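Local coordinates for alkaline serine protease (Pseudoalteromonas sp., PDB 1Y9Z), which probably cleaves peptide bonds in proteins as a cold-adapted serine protease of the subtilisin family, at residues D181-D185 with A313-Q318. Numbering follows the deposited sequence.
Sequences DSNLD and ALPGLQ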
loop_
_atom_site.group_PDB
_atom_site.type_symbol
_atom_site.label_atom_id
_atom_site.label_comp_id
_atom_site.label_asym_id
_atom_site.label_seq_id
_atom_site.Cartn_x
_atom_site.Cartn_y
_atom_site.Cartn_z
ATOM N N ASP A 181 -8.780 3.804 -1.194
ATOM C CA ASP A 181 -8.009 4.124 -2.392
ATOM C C ASP A 181 -7.782 5.629 -2.538
ATOM O O ASP A 181 -8.114 6.397 -1.633
ATOM C CB ASP A 181 -8.674 3.524 -3.644
ATOM C CG ASP A 181 -10.025 4.137 -3.962
ATOM O OD1 ASP A 181 -10.764 3.527 -4.767
ATOM O OD2 ASP A 181 -10.347 5.218 -3.433
ATOM N N SER A 182 -7.215 6.055 -3.666
ATOM C CA SER A 182 -6.915 7.473 -3.863
ATOM C C SER A 182 -8.109 8.413 -3.996
ATOM O O SER A 182 -7.931 9.624 -4.111
ATOM C CB SER A 182 -5.953 7.669 -5.046
ATOM O OG SER A 182 -6.546 7.330 -6.283
ATOM N N ASN A 183 -9.323 7.868 -3.993
ATOM C CA ASN A 183 -10.514 8.712 -4.047
ATOM C C ASN A 183 -11.154 8.643 -2.664
ATOM O O ASN A 183 -12.244 9.169 -2.439
ATOM C CB ASN A 183 -11.516 8.219 -5.094
ATOM C CG ASN A 183 -12.683 9.182 -5.272
ATOM O OD1 ASN A 183 -12.485 10.365 -5.546
ATOM N ND2 ASN A 183 -13.901 8.678 -5.114
ATOM N N LEU A 184 -10.449 7.982 -1.750
ATOM C CA LEU A 184 -10.882 7.797 -0.369
ATOM C C LEU A 184 -12.040 6.820 -0.248
ATOM O O LEU A 184 -12.754 6.806 0.753
ATOM C CB LEU A 184 -11.246 9.143 0.263
ATOM C CG LEU A 184 -10.075 10.125 0.356
ATOM C CD1 LEU A 184 -10.530 11.402 1.039
ATOM C CD2 LEU A 184 -8.927 9.487 1.129
ATOM N N ASP A 185 -12.224 5.996 -1.272
ATOM C CA ASP A 185 -13.279 4.999 -1.243
ATOM C C ASP A 185 -12.772 3.765 -0.510
ATOM O O ASP A 185 -11.601 3.396 -0.623
ATOM C CB ASP A 185 -13.703 4.613 -2.660
ATOM C CG ASP A 185 -14.491 5.704 -3.350
ATOM O OD1 ASP A 185 -15.501 6.159 -2.773
ATOM O OD2 ASP A 185 -14.107 6.103 -4.467
ATOM N N ALA A 313 -17.561 5.395 -10.819
ATOM C CA ALA A 313 -17.905 4.627 -9.623
ATOM C C ALA A 313 -16.723 4.532 -8.654
ATOM O O ALA A 313 -16.888 4.665 -7.440
ATOM C CB ALA A 313 -18.371 3.233 -10.018
ATOM N N LEU A 314 -15.536 4.285 -9.200
ATOM C CA LEU A 314 -14.306 4.187 -8.414
ATOM C C LEU A 314 -13.221 4.917 -9.197
ATOM O O LEU A 314 -12.354 4.292 -9.811
ATOM C CB LEU A 314 -13.902 2.722 -8.209
ATOM C CG LEU A 314 -14.680 1.893 -7.184
ATOM C CD1 LEU A 314 -14.164 0.460 -7.199
ATOM C CD2 LEU A 314 -14.524 2.501 -5.796
ATOM N N PRO A 315 -13.255 6.259 -9.178
ATOM C CA PRO A 315 -12.299 7.118 -9.883
ATOM C C PRO A 315 -10.849 7.066 -9.410
ATOM O O PRO A 315 -9.950 7.543 -10.105
ATOM C CB PRO A 315 -12.911 8.506 -9.724
ATOM C CG PRO A 315 -13.534 8.426 -8.370
ATOM C CD PRO A 315 -14.210 7.072 -8.401
ATOM N N GLY A 316 -10.616 6.493 -8.234
ATOM C CA GLY A 316 -9.259 6.413 -7.722
ATOM C C GLY A 316 -8.387 5.457 -8.513
ATOM O O GLY A 316 -8.867 4.749 -9.398
ATOM N N LEU A 317 -7.098 5.428 -8.193
ATOM C CA LEU A 317 -6.176 4.541 -8.887
ATOM C C LEU A 317 -6.421 3.093 -8.472
ATOM O O LEU A 317 -6.364 2.754 -7.285
ATOM C CB LEU A 317 -4.728 4.933 -8.580
ATOM C CG LEU A 317 -3.640 4.119 -9.285
ATOM C CD1 LEU A 317 -3.749 4.298 -10.793
ATOM C CD2 LEU A 317 -2.277 4.578 -8.796
ATOM N N GLN A 318 -6.700 2.240 -9.450
ATOM C CA GLN A 318 -6.960 0.833 -9.171
ATOM C C GLN A 318 -5.845 -0.078 -9.685
ATOM O O GLN A 318 -5.234 0.189 -10.722
ATOM C CB GLN A 318 -8.290 0.406 -9.801
ATOM C CG GLN A 318 -9.476 1.313 -9.479
ATOM C CD GLN A 318 -9.748 1.438 -7.990
ATOM O OE1 GLN A 318 -9.769 0.443 -7.264
ATOM N NE2 GLN A 318 -9.974 2.666 -7.530
HETATM O O HOH W 1 -10.738 0.681 -4.665
HETATM O O HOH W 2 -12.203 5.097 -6.278
HETATM O O HOH W 3 -5.748 4.106 -5.090
#
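A type I beta turn from Asp181 to Leu184, with an Asx turn built on Asp181, meets the loop 313-318 at the junction of the subtilisin-like alpha/beta domain and the inserted beta barrel domain. The turn follows strand 174-180, and the loop precedes strand 321-323 of the barrel sheet. The Asp181 carboxylate divides its work. OD2 accepts from the backbone N of Asn183 (2.9 Å) and the backbone N of Asp185 (3.0 Å), which come from opposite faces of its plane. OD1 turns to the other loop and takes an N-H of Gln318 NE2 at 3.0 Å. This bond is nearly straight (166°) but arrives from above the carboxylate; the two flat groups are 71° apart. CG of Asp181 sits between its backbone N and carbonyl carbon (chi1 66°), which sets the carboxylate beside the turn. Ser182 OG accepts from the backbone N of Leu317 at 2.8 Å and lies 3.2 Å from Gly316 CA, with no side chain between. The Asn183 amide lies against Pro315, its ND2 3.3 Å from CG of the ring, and the same ND2 donates to Asp185 OD2 at 2.7 Å. One water links Asp181 OD1, Asp185 OD2 and Gly316 N; another joins Asp181 OD1 to Gln318 OE1. Replacing Asp181 by an alanine is likely to leave Gln318 NE2 and the backbone N-H groups of Asn183 and Asp185 without their carboxylate acceptor. Trp6 of helix 6-10 touches Ser182. Two direct hydrogen bonds and bridging waters join the loops here, and the buried Asp181 charge is probably stabilised by its several donors.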